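Local coordinates for uncharacterized protein (PDB 4FXT), which is of unknown function, a two-domain, all-beta protein of the DUF3823 family from the gut bacterium Bacteroides ovatus, at residues 95-103 and 115-126. Residues are numbered along the deposited sequence; the frame is centred on the assembly and turned at random.
Sequences TPYFFVRNV and RFTINKVVANAN
R101 reaches over to N119 on the partner strand, where NE donates a hydrogen bond to OD1 at 2.8 Å, in the plane of the amide; NH2 adds a weak bond to the same oxygen. The guanidinium and amide planes stand 64° apart. Getting there takes a bend: CG of R101 sits between the backbone N and carbonyl carbon (chi1 76°), and a bend at chi3 turns the guanidinium toward N119, so that the edge of the F99 ring, at CE2, meets one guanidinium face near its rim. On the other face of this antiparallel hairpin, F98 lies alongside K120, its CE2 3.6 Å from K120 CB, while CE1 meets A125 CB at 3.9 Å. Paired backbone bonds join F99 with N119 and R101 with T117. Just before F98 and just after K120, Y97 O takes two donors, a straight bond from V122 N (3.1 Å) and a more bent one from V121 N (2.9 Å). Further out, D17 forms a salt bridge with R101 NH1, D158 accepts from N119 ND2, and Y16 meets F99 edge-to-face. Since D17 and Y16 belong to the N-terminal domain, R101 and F99 tie this C-terminal-domain hairpin to it, D17 probably balancing the arginine's charge while neutral N119 OD1 merely accepts hydrogen bonds.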
ATOM      1  N   THR A  95      -4.658   1.959 -10.371  1.00 56.35           N
ATOM      2  CA  THR A  95      -6.077   1.714 -10.143  1.00 54.73           C
ATOM      3  C   THR A  95      -6.141   0.404  -9.287  1.00 54.46           C
ATOM      4  O   THR A  95      -6.070  -0.708  -9.826  1.00 52.21           O
ATOM      5  CB  THR A  95      -6.910   1.692 -11.472  1.00 56.36           C
ATOM      6  OG1 THR A  95      -6.602   0.536 -12.245  1.00 59.58           O
ATOM      7  CG2 THR A  95      -6.756   2.986 -12.312  1.00 44.59           C
ATOM      8  N   PRO A  96      -6.212   0.548  -7.936  1.00 50.11           N
ATOM      9  CA  PRO A  96      -6.320  -0.642  -7.069  1.00 48.63           C
ATOM     10  C   PRO A  96      -7.621  -1.415  -7.308  1.00 52.80           C
ATOM     11  O   PRO A  96      -8.590  -0.845  -7.833  1.00 51.90           O
ATOM     12  CB  PRO A  96      -6.290  -0.063  -5.644  1.00 48.58           C
ATOM     13  CG  PRO A  96      -6.085   1.383  -5.776  1.00 52.56           C
ATOM     14  CD  PRO A  96      -6.353   1.795  -7.156  1.00 50.38           C
ATOM     15  N   TYR A  97      -7.646  -2.720  -6.947  1.00 48.28           N
ATOM     16  CA  TYR A  97      -8.864  -3.508  -7.130  1.00 47.16           C
ATOM     17  C   TYR A  97      -9.859  -3.067  -6.058  1.00 52.57           C
ATOM     18  O   TYR A  97     -11.008  -2.709  -6.351  1.00 53.92           O
ATOM     19  CB  TYR A  97      -8.556  -5.002  -7.099  1.00 46.93           C
ATOM     20  CG  TYR A  97      -7.588  -5.402  -8.197  1.00 49.01           C
ATOM     21  CD1 TYR A  97      -8.010  -5.513  -9.518  1.00 52.67           C
ATOM     22  CD2 TYR A  97      -6.253  -5.691  -7.913  1.00 48.44           C
ATOM     23  CE1 TYR A  97      -7.121  -5.851 -10.535  1.00 54.38           C
ATOM     24  CE2 TYR A  97      -5.360  -6.052  -8.918  1.00 49.78           C
ATOM     25  CZ  TYR A  97      -5.804  -6.137 -10.231  1.00 59.03           C
ATOM     26  OH  TYR A  97      -4.972  -6.516 -11.261  1.00 63.22           O
ATOM     27  N   PHE A  98      -9.348  -2.964  -4.839  1.00 48.59           N
ATOM     28  CA  PHE A  98      -9.993  -2.449  -3.649  1.00 48.04           C
ATOM     29  C   PHE A  98      -9.091  -1.406  -3.023  1.00 49.61           C
ATOM     30  O   PHE A  98      -7.852  -1.567  -3.057  1.00 50.60           O
ATOM     31  CB  PHE A  98     -10.317  -3.582  -2.671  1.00 50.13           C
ATOM     32  CG  PHE A  98     -11.407  -4.526  -3.104  1.00 52.36           C
ATOM     33  CD1 PHE A  98     -11.115  -5.644  -3.872  1.00 56.88           C
ATOM     34  CD2 PHE A  98     -12.720  -4.318  -2.714  1.00 55.03           C
ATOM     35  CE1 PHE A  98     -12.121  -6.524  -4.269  1.00 59.30           C
ATOM     36  CE2 PHE A  98     -13.724  -5.209  -3.090  1.00 59.82           C
ATOM     37  CZ  PHE A  98     -13.420  -6.299  -3.879  1.00 59.40           C
ATOM     38  N   PHE A  99      -9.684  -0.321  -2.504  1.00 43.30           N
ATOM     39  CA  PHE A  99      -8.901   0.756  -1.904  1.00 41.99           C
ATOM     40  C   PHE A  99      -9.346   0.994  -0.454  1.00 43.66           C
ATOM     41  O   PHE A  99     -10.543   0.938  -0.158  1.00 42.45           O
ATOM     42  CB  PHE A  99      -9.025   2.036  -2.747  1.00 44.71           C
ATOM     43  CG  PHE A  99      -8.268   3.247  -2.236  1.00 46.30           C
ATOM     44  CD1 PHE A  99      -6.869   3.276  -2.247  1.00 50.13           C
ATOM     45  CD2 PHE A  99      -8.943   4.377  -1.816  1.00 48.85           C
ATOM     46  CE1 PHE A  99      -6.165   4.396  -1.782  1.00 51.23           C
ATOM     47  CE2 PHE A  99      -8.242   5.507  -1.376  1.00 53.21           C
ATOM     48  CZ  PHE A  99      -6.856   5.514  -1.366  1.00 51.13           C
ATOM     49  N   VAL A 100      -8.367   1.211   0.449  1.00 39.87           N
ATOM     50  CA  VAL A 100      -8.643   1.483   1.869  1.00 39.22           C
ATOM     51  C   VAL A 100      -8.422   2.972   2.147  1.00 40.93           C
ATOM     52  O   VAL A 100      -7.301   3.455   1.937  1.00 40.57           O
ATOM     53  CB  VAL A 100      -7.791   0.608   2.845  1.00 40.47           C
ATOM     54  CG1 VAL A 100      -8.357   0.700   4.267  1.00 39.58           C
ATOM     55  CG2 VAL A 100      -7.765  -0.854   2.407  1.00 38.91           C
ATOM     56  N   ARG A 101      -9.465   3.692   2.607  1.00 36.22           N
ATOM     57  CA  ARG A 101      -9.292   5.124   3.010  1.00 36.43           C
ATOM     58  C   ARG A 101      -9.934   5.462   4.383  1.00 39.97           C
ATOM     59  O   ARG A 101     -10.665   4.666   4.992  1.00 38.37           O
ATOM     60  CB  ARG A 101      -9.878   6.111   1.979  1.00 35.77           C
ATOM     61  CG  ARG A 101     -11.414   6.223   1.991  1.00 41.71           C
ATOM     62  CD  ARG A 101     -11.863   7.166   0.910  1.00 50.03           C
ATOM     63  NE  ARG A 101     -11.652   6.602  -0.426  1.00 52.91           N
ATOM     64  CZ  ARG A 101     -11.400   7.322  -1.514  1.00 66.03           C
ATOM     65  NH1 ARG A 101     -11.228   8.642  -1.425  1.00 38.83           N
ATOM     66  NH2 ARG A 101     -11.266   6.724  -2.695  1.00 58.33           N
ATOM     67  N   ASN A 102      -9.655   6.697   4.834  1.00 38.79           N
ATOM     68  CA  ASN A 102     -10.184   7.353   6.041  1.00 37.70           C
ATOM     69  C   ASN A 102     -10.046   6.398   7.240  1.00 40.32           C
ATOM     70  O   ASN A 102     -11.012   6.073   7.941  1.00 38.51           O
ATOM     71  CB  ASN A 102     -11.620   7.768   5.788  1.00 30.96           C
ATOM     72  CG  ASN A 102     -11.837   8.536   4.468  1.00 52.61           C
ATOM     73  OD1 ASN A 102     -10.897   8.954   3.762  1.00 38.15           O
ATOM     74  ND2 ASN A 102     -13.094   8.632   4.030  1.00 39.68           N
ATOM     75  N   VAL A 103      -8.797   5.981   7.467  1.00 38.62           N
ATOM     76  CA  VAL A 103      -8.408   5.003   8.472  1.00 39.61           C
ATOM     77  C   VAL A 103      -7.893   5.705   9.733  1.00 47.65           C
ATOM     78  O   VAL A 103      -7.054   6.582   9.653  1.00 51.09           O
ATOM     79  CB  VAL A 103      -7.341   4.056   7.875  1.00 42.24           C
ATOM     80  CG1 VAL A 103      -6.882   3.037   8.896  1.00 41.57           C
ATOM     81  CG2 VAL A 103      -7.892   3.352   6.638  1.00 40.64           C
ATOM     82  N   ARG A 115     -11.188   2.087  12.591  1.00 47.60           N
ATOM     83  CA  ARG A 115     -12.257   2.659  11.768  1.00 47.26           C
ATOM     84  C   ARG A 115     -11.695   2.847  10.364  1.00 50.43           C
ATOM     85  O   ARG A 115     -10.576   3.343  10.211  1.00 50.84           O
ATOM     86  CB  ARG A 115     -12.824   3.942  12.358  1.00 47.82           C
ATOM     87  CG  ARG A 115     -13.404   3.691  13.737  1.00 61.26           C
ATOM     88  CD  ARG A 115     -13.912   4.937  14.405  1.00 66.48           C
ATOM     89  NE  ARG A 115     -14.054   4.721  15.843  1.00 75.27           N
ATOM     90  CZ  ARG A 115     -15.144   4.251  16.438  1.00 98.72           C
ATOM     91  NH1 ARG A 115     -16.221   3.938  15.720  1.00 92.03           N
ATOM     92  NH2 ARG A 115     -15.171   4.097  17.756  1.00 89.39           N
ATOM     93  N   PHE A 116     -12.415   2.357   9.350  1.00 44.30           N
ATOM     94  CA  PHE A 116     -11.928   2.353   7.979  1.00 42.35           C
ATOM     95  C   PHE A 116     -13.064   2.260   6.953  1.00 46.38           C
ATOM     96  O   PHE A 116     -14.146   1.741   7.241  1.00 47.92           O
ATOM     97  CB  PHE A 116     -10.973   1.145   7.787  1.00 42.00           C
ATOM     98  CG  PHE A 116     -11.578  -0.168   8.206  1.00 43.02           C
ATOM     99  CD1 PHE A 116     -11.534  -0.581   9.538  1.00 46.39           C
ATOM    100  CD2 PHE A 116     -12.240  -0.976   7.285  1.00 44.70           C
ATOM    101  CE1 PHE A 116     -12.142  -1.784   9.936  1.00 47.08           C
ATOM    102  CE2 PHE A 116     -12.820  -2.190   7.680  1.00 47.05           C
ATOM    103  CZ  PHE A 116     -12.758  -2.590   8.998  1.00 45.52           C
ATOM    104  N   THR A 117     -12.770   2.710   5.733  1.00 40.67           N
ATOM    105  CA  THR A 117     -13.671   2.662   4.597  1.00 40.46           C
ATOM    106  C   THR A 117     -12.984   1.881   3.485  1.00 40.97           C
ATOM    107  O   THR A 117     -11.753   1.964   3.322  1.00 38.05           O
ATOM    108  CB  THR A 117     -14.041   4.088   4.199  1.00 47.46           C
ATOM    109  OG1 THR A 117     -14.515   4.779   5.366  1.00 47.27           O
ATOM    110  CG2 THR A 117     -15.070   4.140   3.059  1.00 36.91           C
ATOM    111  N   ILE A 118     -13.772   1.087   2.742  1.00 38.27           N
ATOM    112  CA  ILE A 118     -13.275   0.217   1.650  1.00 36.97           C
ATOM    113  C   ILE A 118     -14.087   0.466   0.415  1.00 45.72           C
ATOM    114  O   ILE A 118     -15.322   0.468   0.469  1.00 49.49           O
ATOM    115  CB  ILE A 118     -13.293  -1.288   2.032  1.00 38.55           C
ATOM    116  CG1 ILE A 118     -12.448  -1.536   3.324  1.00 38.37           C
ATOM    117  CG2 ILE A 118     -12.822  -2.167   0.866  1.00 38.57           C
ATOM    118  CD1 ILE A 118     -12.525  -2.922   3.894  1.00 54.93           C
ATOM    119  N   ASN A 119     -13.396   0.671  -0.716  1.00 42.98           N
ATOM    120  CA  ASN A 119     -14.028   0.891  -2.024  1.00 43.80           C
ATOM    121  C   ASN A 119     -13.713  -0.235  -2.986  1.00 49.10           C
ATOM    122  O   ASN A 119     -12.586  -0.727  -2.982  1.00 49.74           O
ATOM    123  CB  ASN A 119     -13.551   2.216  -2.620  1.00 43.02           C
ATOM    124  CG  ASN A 119     -13.774   3.454  -1.755  1.00 58.76           C
ATOM    125  OD1 ASN A 119     -12.833   4.246  -1.497  1.00 53.84           O
ATOM    126  ND2 ASN A 119     -14.995   3.625  -1.229  1.00 34.73           N
ATOM    127  N   LYS A 120     -14.687  -0.661  -3.791  1.00 47.93           N
ATOM    128  CA  LYS A 120     -14.443  -1.641  -4.852  1.00 48.93           C
ATOM    129  C   LYS A 120     -14.253  -0.812  -6.102  1.00 59.10           C
ATOM    130  O   LYS A 120     -15.227  -0.217  -6.593  1.00 62.60           O
ATOM    131  CB  LYS A 120     -15.554  -2.698  -4.947  1.00 51.06           C
ATOM    132  CG  LYS A 120     -15.347  -3.767  -6.027  1.00 57.88           C
ATOM    133  CD  LYS A 120     -16.504  -4.748  -6.012  1.00 57.39           C
ATOM    134  CE  LYS A 120     -16.433  -5.716  -7.129  1.00 64.90           C
ATOM    135  NZ  LYS A 120     -17.525  -6.715  -7.034  1.00 76.73           N
ATOM    136  N   VAL A 121     -12.979  -0.632  -6.519  1.00 54.58           N
ATOM    137  CA  VAL A 121     -12.605   0.244  -7.639  1.00 55.07           C
ATOM    138  C   VAL A 121     -12.756  -0.532  -8.987  1.00 58.88           C
ATOM    139  O   VAL A 121     -13.307   0.032  -9.933  1.00 58.39           O
ATOM    140  CB  VAL A 121     -11.172   0.778  -7.421  1.00 57.67           C
ATOM    141  CG1 VAL A 121     -10.745   1.728  -8.538  1.00 58.76           C
ATOM    142  CG2 VAL A 121     -11.049   1.464  -6.063  1.00 56.37           C
ATOM    143  N   VAL A 122     -12.292  -1.815  -9.049  1.00 55.96           N
ATOM    144  CA  VAL A 122     -12.392  -2.722 -10.214  1.00 57.22           C
ATOM    145  C   VAL A 122     -13.615  -3.628 -10.019  1.00 63.72           C
ATOM    146  O   VAL A 122     -13.578  -4.510  -9.159  1.00 62.84           O
ATOM    147  CB  VAL A 122     -11.101  -3.541 -10.424  1.00 60.00           C
ATOM    148  CG1 VAL A 122     -11.234  -4.478 -11.620  1.00 61.28           C
ATOM    149  CG2 VAL A 122      -9.891  -2.622 -10.584  1.00 59.61           C
ATOM    150  N   ALA A 123     -14.705  -3.381 -10.792  1.00 62.36           N
ATOM    151  CA  ALA A 123     -16.006  -4.067 -10.673  1.00 63.42           C
ATOM    152  C   ALA A 123     -15.888  -5.602 -10.852  1.00 68.12           C
ATOM    153  O   ALA A 123     -16.658  -6.373 -10.262  1.00 66.47           O
ATOM    154  CB  ALA A 123     -16.979  -3.513 -11.702  1.00 66.34           C
ATOM    155  N   ASN A 124     -14.937  -6.006 -11.689  1.00 66.05           N
ATOM    156  CA  ASN A 124     -14.554  -7.358 -12.046  1.00 66.73           C
ATOM    157  C   ASN A 124     -13.998  -8.146 -10.827  1.00 70.20           C
ATOM    158  O   ASN A 124     -14.223  -9.357 -10.747  1.00 71.69           O
ATOM    159  CB  ASN A 124     -13.479  -7.227 -13.136  1.00 69.95           C
ATOM    160  CG  ASN A 124     -12.784  -8.492 -13.524  1.00105.11           C
ATOM    161  OD1 ASN A 124     -13.428  -9.528 -13.758  1.00 96.87           O
ATOM    162  ND2 ASN A 124     -11.448  -8.406 -13.650  1.00 99.53           N
ATOM    163  N   ALA A 125     -13.251  -7.459  -9.918  1.00 63.79           N
ATOM    164  CA  ALA A 125     -12.561  -8.025  -8.747  1.00 62.56           C
ATOM    165  C   ALA A 125     -13.527  -8.505  -7.675  1.00 66.45           C
ATOM    166  O   ALA A 125     -14.620  -7.967  -7.531  1.00 66.92           O
ATOM    167  CB  ALA A 125     -11.629  -6.991  -8.135  1.00 62.04           C
ATOM    168  N   ASN A 126     -13.083  -9.503  -6.886  1.00 60.50           N
ATOM    169  CA  ASN A 126     -13.851 -10.090  -5.797  1.00 57.87           C
ATOM    170  C   ASN A 126     -13.002 -10.118  -4.553  1.00 57.50           C
ATOM    171  O   ASN A 126     -11.821 -10.470  -4.594  1.00 57.83           O
ATOM    172  CB  ASN A 126     -14.337 -11.475  -6.180  1.00 57.10           C
ATOM    173  CG  ASN A 126     -15.290 -11.476  -7.350  1.00 78.76           C
ATOM    174  OD1 ASN A 126     -15.046 -12.150  -8.344  1.00 78.43           O
ATOM    175  ND2 ASN A 126     -16.350 -10.661  -7.302  1.00 73.28           N
TER
HETATM  176  O   HOH W   1     -15.732   7.035   4.128  1.00 39.51           O
HETATM  177  O   HOH W   2     -13.610   5.593   7.767  1.00 47.94           O